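Local coordinates for Rbsd/fucu transport protein family protein (Streptococcus pneumoniae, PDB 4A34), which interconverts the alpha and beta anomers of L-fucose as a fucose mutarotase of the RbsD/FucU family, at the interface of chains A and B and the interface of chains A and C. Residues are numbered along the deposited sequence; one frame, centred on the assembly and turned at random. Chains: chain A/B/C, Rbsd/fucu transport protein family protein.

Contact 1: the interface of chains A and B. Residues chain A 2-3; chain B 58-62, 140.
A:Leu2 and A:Lys3 form a clamp at the N-terminus of an RbsD/FucU-family subunit, gripping the C-terminal end of helix 50-60 of chain B in a two-fold symmetric subunit interface. The twin contact has the chains exchanged, and together they probably tie two subunits together within the decameric assembly. The backbone N of A:Lys3 donates to the helix-end carbonyl O of B:Leu60 at 2.9 Å. The lysine side chain then turns back along the helix end. Bends at chi2 (138°) and chi3 (51°) bring its amino group to the last-turn carbonyls, where NZ lies 3.1 Å from B:Leu58 O, approaching somewhat tilted from the carbonyl plane. A second hydrogen bond joins NZ to the carbonyl of B:Tyr59, with B:Tyr59 O at 3.2 Å. The positive charge expected on NZ would complement the negative end of the helix dipole. The A:Lys3 and B:Pro62 side chains reach toward each other, A:Lys3 CD lying 3.7 Å from B:Pro62 CG. A:Leu2 packs beside the B:Leu60 carbonyl oxygen, next to the A:Lys3 N bond. Its CB sits 3.3 Å from B:Leu60 O, and CG is anti to the carbonyl carbon (chi1 -59°), which carries CD2 to within 3.8 Å of B:Met61 CB. B:Val140, near the C-terminus, approaches the A:Leu2 backbone more loosely, its CG2 lying 4.2 Å from A:Leu2 CA.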
loop_
_atom_site.group_PDB
_atom_site.type_symbol
_atom_site.label_atom_id
_atom_site.label_comp_id
_atom_site.label_asym_id
_atom_site.label_seq_id
_atom_site.Cartn_x
_atom_site.Cartn_y
_atom_site.Cartn_z
ATOM N N LEU A 2 21.287 19.590 9.690
ATOM C CA LEU A 2 22.671 19.097 9.932
ATOM C C LEU A 2 23.728 20.116 9.517
ATOM O O LEU A 2 23.465 20.990 8.686
ATOM C CB LEU A 2 22.912 17.784 9.183
ATOM C CG LEU A 2 22.046 16.551 9.455
ATOM C CD1 LEU A 2 22.471 15.442 8.516
ATOM C CD2 LEU A 2 22.127 16.090 10.907
ATOM N N LYS A 3 24.925 19.984 10.092
ATOM C CA LYS A 3 26.063 20.851 9.785
ATOM C C LYS A 3 26.519 20.696 8.342
ATOM O O LYS A 3 26.429 19.609 7.775
ATOM C CB LYS A 3 27.227 20.517 10.717
ATOM C CG LYS A 3 27.223 21.278 12.044
ATOM C CD LYS A 3 27.587 20.380 13.232
ATOM C CE LYS A 3 28.867 19.575 13.010
ATOM N NZ LYS A 3 28.911 18.355 13.867
ATOM N N LEU B 58 29.323 12.056 12.781
ATOM C CA LEU B 58 29.710 13.060 13.766
ATOM C C LEU B 58 30.143 14.355 13.084
ATOM O O LEU B 58 29.963 15.445 13.639
ATOM C CB LEU B 58 30.784 12.527 14.719
ATOM C CG LEU B 58 30.390 11.356 15.631
ATOM C CD1 LEU B 58 31.452 11.149 16.699
ATOM C CD2 LEU B 58 29.024 11.551 16.273
ATOM N N TYR B 59 30.685 14.237 11.874
ATOM C CA TYR B 59 30.967 15.411 11.050
ATOM C C TYR B 59 29.693 16.217 10.754
ATOM O O TYR B 59 29.679 17.442 10.906
ATOM C CB TYR B 59 31.659 15.001 9.749
ATOM C CG TYR B 59 31.895 16.136 8.774
ATOM C CD1 TYR B 59 32.812 17.156 9.060
ATOM C CD2 TYR B 59 31.215 16.182 7.557
ATOM C CE1 TYR B 59 33.032 18.198 8.162
ATOM C CE2 TYR B 59 31.428 17.216 6.652
ATOM C CZ TYR B 59 32.336 18.220 6.960
ATOM O OH TYR B 59 32.545 19.243 6.059
ATOM N N LEU B 60 28.630 15.515 10.352
ATOM C CA LEU B 60 27.370 16.147 9.958
ATOM C C LEU B 60 26.419 16.424 11.115
ATOM O O LEU B 60 25.643 17.371 11.059
ATOM C CB LEU B 60 26.638 15.287 8.924
ATOM C CG LEU B 60 27.267 14.982 7.566
ATOM C CD1 LEU B 60 26.703 13.680 7.053
ATOM C CD2 LEU B 60 27.007 16.090 6.575
ATOM N N MET B 61 26.465 15.596 12.152
ATOM C CA MET B 61 25.458 15.650 13.211
ATOM C C MET B 61 26.036 15.906 14.603
ATOM O O MET B 61 26.880 15.142 15.068
ATOM C CB MET B 61 24.627 14.362 13.229
ATOM C CG MET B 61 23.521 14.353 14.280
ATOM S SD MET B 61 22.676 12.776 14.380
ATOM C CE MET B 61 23.794 11.802 15.380
ATOM N N PRO B 62 25.561 16.977 15.272
ATOM C CA PRO B 62 25.904 17.294 16.660
ATOM C C PRO B 62 25.321 16.272 17.619
ATOM O O PRO B 62 24.270 15.694 17.343
ATOM C CB PRO B 62 25.224 18.648 16.892
ATOM C CG PRO B 62 24.971 19.191 15.543
ATOM C CD PRO B 62 24.684 18.006 14.692
ATOM N N VAL B 140 21.213 22.074 16.365
ATOM C CA VAL B 140 21.970 22.638 15.252
ATOM C C VAL B 140 21.804 24.156 15.287
ATOM O O VAL B 140 20.686 24.675 15.135
ATOM C CB VAL B 140 21.510 22.064 13.875
ATOM C CG1 VAL B 140 22.198 22.782 12.727
ATOM C CG2 VAL B 140 21.784 20.571 13.793
#

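Contact 2: the interface of chains A and B. Residues chain A 2, 5, 14, 18, 60; chain B 2, 5, 14, 18, 60.
A:Leu14 and B:Leu14 meet at the centre of an apolar subunit interface in which leucine, isoleucine and methionine side chains from both chains interlock. In A:Leu14, CG lies roughly anti to N (chi1 -157°), which points the two methyls into chain B. A:Leu14 CB lies 4.2 Å from the sulphur SD of B:Met18. A:Leu14 CG comes to 3.9 Å from B:Leu14 CD1, and there the two leucines cross obliquely. At the tip the methyls part. A:Leu14 CD1 touches B:Leu2 CD1 at 3.6 Å and also packs against B:Ile5 CD1, with the leucine and isoleucine chains running past each other in opposite directions. A:Leu14 CD2 turns to B:Met18 SD, 3.5 Å away, with the two side chains nearly perpendicular. The reciprocal contacts differ somewhat: A:Met18 SD meets B:Leu14 CD1 at 3.6 Å, while B:Leu14 CD2 packs on A:Ile5 CD1. Chi2 is 177° in B:Leu14 but an unusual 29° in A:Leu14, and this difference between the copies is tentative. A:Met18 bends at chi2 and chi3, which takes its terminal methyl CE to 3.9 Å from B:Ile5 CG2, whereas B:Met18 is bent at chi3. The patch is built where helix 11-19 of each chain faces the N-terminal segment of its partner, with B:Leu60 and A:Leu60, at the ends of helices 50-60, lining its flanks.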
loop_
_atom_site.group_PDB
_atom_site.type_symbol
_atom_site.label_atom_id
_atom_site.label_comp_id
_atom_site.label_asym_id
_atom_site.label_seq_id
_atom_site.Cartn_x
_atom_site.Cartn_y
_atom_site.Cartn_z
ATOM N N LEU A 2 21.287 19.590 9.690
ATOM C CA LEU A 2 22.671 19.097 9.932
ATOM C C LEU A 2 23.728 20.116 9.517
ATOM O O LEU A 2 23.465 20.990 8.686
ATOM C CB LEU A 2 22.912 17.784 9.183
ATOM C CG LEU A 2 22.046 16.551 9.455
ATOM C CD1 LEU A 2 22.471 15.442 8.516
ATOM C CD2 LEU A 2 22.127 16.090 10.907
ATOM N N ILE A 5 25.431 21.311 5.536
ATOM C CA ILE A 5 24.418 21.179 4.494
ATOM C C ILE A 5 23.599 22.468 4.504
ATOM O O ILE A 5 23.227 22.937 5.580
ATOM C CB ILE A 5 23.490 19.962 4.754
ATOM C CG1 ILE A 5 24.267 18.651 4.608
ATOM C CG2 ILE A 5 22.290 19.962 3.805
ATOM C CD1 ILE A 5 23.702 17.529 5.436
ATOM N N LEU A 14 17.211 16.336 -0.565
ATOM C CA LEU A 14 18.593 15.871 -0.579
ATOM C C LEU A 14 18.701 14.444 -1.088
ATOM O O LEU A 14 19.473 14.170 -2.004
ATOM C CB LEU A 14 19.242 16.004 0.788
ATOM C CG LEU A 14 20.770 16.091 0.851
ATOM C CD1 LEU A 14 21.387 16.715 -0.404
ATOM C CD2 LEU A 14 21.171 16.881 2.075
ATOM N N MET A 18 20.869 13.370 -4.328
ATOM C CA MET A 18 21.796 12.247 -4.128
ATOM C C MET A 18 21.531 11.034 -5.028
ATOM O O MET A 18 22.479 10.470 -5.583
ATOM C CB MET A 18 21.786 11.780 -2.674
ATOM C CG MET A 18 22.176 12.824 -1.639
ATOM S SD MET A 18 23.274 12.116 -0.396
ATOM C CE MET A 18 24.813 12.142 -1.342
ATOM N N LEU A 60 25.816 21.805 -4.450
ATOM C CA LEU A 60 25.902 20.351 -4.243
ATOM C C LEU A 60 25.997 19.547 -5.542
ATOM O O LEU A 60 26.661 18.505 -5.590
ATOM C CB LEU A 60 24.703 19.834 -3.430
ATOM C CG LEU A 60 24.318 20.436 -2.073
ATOM C CD1 LEU A 60 22.917 19.975 -1.681
ATOM C CD2 LEU A 60 25.334 20.095 -0.967
ATOM N N LEU B 2 27.152 13.537 -4.368
ATOM C CA LEU B 2 27.122 15.019 -4.500
ATOM C C LEU B 2 28.406 15.640 -3.984
ATOM O O LEU B 2 29.244 14.958 -3.383
ATOM C CB LEU B 2 25.926 15.619 -3.745
ATOM C CG LEU B 2 24.500 15.387 -4.255
ATOM C CD1 LEU B 2 23.497 16.031 -3.293
ATOM C CD2 LEU B 2 24.290 15.891 -5.689
ATOM N N ILE B 5 29.301 16.398 0.486
ATOM C CA ILE B 5 28.732 15.369 1.337
ATOM C C ILE B 5 29.712 14.203 1.392
ATOM O O ILE B 5 30.230 13.782 0.359
ATOM C CB ILE B 5 27.339 14.931 0.822
ATOM C CG1 ILE B 5 26.341 16.084 0.981
ATOM C CG2 ILE B 5 26.841 13.672 1.552
ATOM C CD1 ILE B 5 25.179 16.019 0.019
ATOM N N LEU B 14 21.173 10.029 4.837
ATOM C CA LEU B 14 21.235 11.474 4.994
ATOM C C LEU B 14 19.854 12.044 5.295
ATOM O O LEU B 14 19.698 12.873 6.211
ATOM C CB LEU B 14 21.821 12.146 3.750
ATOM C CG LEU B 14 22.745 13.333 4.036
ATOM C CD1 LEU B 14 23.314 13.876 2.754
ATOM C CD2 LEU B 14 22.063 14.441 4.819
ATOM N N MET B 18 18.660 14.051 8.629
ATOM C CA MET B 18 18.035 15.384 8.621
ATOM C C MET B 18 16.635 15.423 9.224
ATOM O O MET B 18 16.244 16.435 9.813
ATOM C CB MET B 18 17.974 15.930 7.208
ATOM C CG MET B 18 19.290 16.455 6.700
ATOM S SD MET B 18 19.147 16.630 4.928
ATOM C CE MET B 18 18.042 18.049 4.821
ATOM N N LEU B 60 28.630 15.515 10.352
ATOM C CA LEU B 60 27.370 16.147 9.958
ATOM C C LEU B 60 26.419 16.424 11.115
ATOM O O LEU B 60 25.643 17.371 11.059
ATOM C CB LEU B 60 26.638 15.287 8.924
ATOM C CG LEU B 60 27.267 14.982 7.566
ATOM C CD1 LEU B 60 26.703 13.680 7.053
ATOM C CD2 LEU B 60 27.007 16.090 6.575
#

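Contact 3: the interface of chains A and C. Residues chain A 19, 24, 119; chain C 34, 36-37.
The hydroxyl OG of C:Ser37 is held by the carboxylate of A:Asp24. It donates to A:Asp24 OD1 at 2.6 Å, and OD1 accepts through its syn lone pair, on the side of OD2; the hydroxyl also lies 3.1 Å from A:Asp24 OD2. With chi1 at 73°, OG sits between the backbone N and the carbonyl carbon of C:Ser37, within weak reach of C:Pro34 O. A water bridges the same two residues by a second path. It lies 2.8 Å from the backbone N of C:Ser37 and 2.9 Å from A:Asp24 OD2, and it also bonds to the carbonyl O of A:Glu19 at 2.9 Å. The carboxylate thus binds the serine hydroxyl directly and its backbone N through the water, which should help to fix the carboxylate's rotation. Beside it, the CD1 and CE1 flank of the A:Tyr119 ring packs against the serine, CD1 lying 3.5 Å from C:Ser37 CB. The methyl CB of C:Ala36 reaches the far end of this ring, 3.7 Å from the phenol OH. C:Pro34, a residue of the fucose pocket, rests its CB 3.8 Å from A:Asp24 CG. On chain A the site joins the end of helix 11-19 to residues directly preceding strands 25-29 and 120-124; chain C contributes short helix 35-38 and the proline before it.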
loop_
_atom_site.group_PDB
_atom_site.type_symbol
_atom_site.label_atom_id
_atom_site.label_comp_id
_atom_site.label_asym_id
_atom_site.label_seq_id
_atom_site.Cartn_x
_atom_site.Cartn_y
_atom_site.Cartn_z
ATOM N N GLU A 19 20.262 10.630 -5.158
ATOM C CA GLU A 19 19.921 9.418 -5.931
ATOM C C GLU A 19 19.869 9.642 -7.445
ATOM O O GLU A 19 19.986 8.681 -8.217
ATOM C CB GLU A 19 18.633 8.737 -5.428
ATOM C CG GLU A 19 17.368 9.560 -5.613
ATOM C CD GLU A 19 16.159 9.007 -4.870
ATOM O OE1 GLU A 19 16.328 8.248 -3.883
ATOM O OE2 GLU A 19 15.029 9.349 -5.294
ATOM N N ASP A 24 20.110 12.848 -15.395
ATOM C CA ASP A 24 18.796 13.076 -14.814
ATOM C C ASP A 24 18.515 14.570 -14.666
ATOM O O ASP A 24 19.424 15.380 -14.392
ATOM C CB ASP A 24 18.670 12.392 -13.447
ATOM C CG ASP A 24 18.476 10.889 -13.548
ATOM O OD1 ASP A 24 17.789 10.409 -14.477
ATOM O OD2 ASP A 24 19.000 10.175 -12.672
ATOM N N TYR A 119 13.225 13.445 -13.640
ATOM C CA TYR A 119 13.200 12.565 -12.494
ATOM C C TYR A 119 12.324 13.128 -11.376
ATOM O O TYR A 119 11.607 12.380 -10.715
ATOM C CB TYR A 119 14.608 12.273 -11.989
ATOM C CG TYR A 119 14.631 11.339 -10.797
ATOM C CD1 TYR A 119 14.292 9.989 -10.927
ATOM C CD2 TYR A 119 14.973 11.806 -9.532
ATOM C CE1 TYR A 119 14.312 9.135 -9.831
ATOM C CE2 TYR A 119 14.991 10.958 -8.435
ATOM C CZ TYR A 119 14.662 9.637 -8.592
ATOM O OH TYR A 119 14.681 8.817 -7.497
ATOM N N PRO C 34 22.688 6.824 -13.469
ATOM C CA PRO C 34 21.341 7.135 -13.008
ATOM C C PRO C 34 20.529 5.854 -12.721
ATOM O O PRO C 34 19.599 5.502 -13.464
ATOM C CB PRO C 34 20.762 7.944 -14.177
ATOM C CG PRO C 34 21.417 7.373 -15.370
ATOM C CD PRO C 34 22.801 6.952 -14.935
ATOM N N ALA C 36 18.613 5.002 -9.897
ATOM C CA ALA C 36 17.267 5.163 -9.356
ATOM C C ALA C 36 16.278 5.409 -10.468
ATOM O O ALA C 36 15.170 4.869 -10.425
ATOM C CB ALA C 36 17.197 6.267 -8.334
ATOM N N SER C 37 16.680 6.193 -11.474
ATOM C CA SER C 37 15.734 6.618 -12.507
ATOM C C SER C 37 15.504 5.575 -13.602
ATOM O O SER C 37 14.455 5.583 -14.250
ATOM C CB SER C 37 16.099 7.988 -13.097
ATOM O OG SER C 37 17.241 7.961 -13.945
HETATM O O HOH W 1 18.792 7.935 -10.802
#

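Contacts 1 and 2 are neighbouring parts of one two-fold interface, their C-alpha centres about 10 Å apart, and they share A:Leu2 and B:Leu60. The polar capping of a helix end in contact 1 thus runs into the apolar packing of contact 2. Contact 3 belongs to a different interface that is not an exact two-fold, its C-alpha centre about 17 Å from that of contact 2 and 27 Å from that of contact 1. Helix 11-19 of chain A serves both contact 2 and contact 3, bridging two partners. Such paired interfaces would suit a decamer of two stacked rings, with contact 3 close to a fucose pocket.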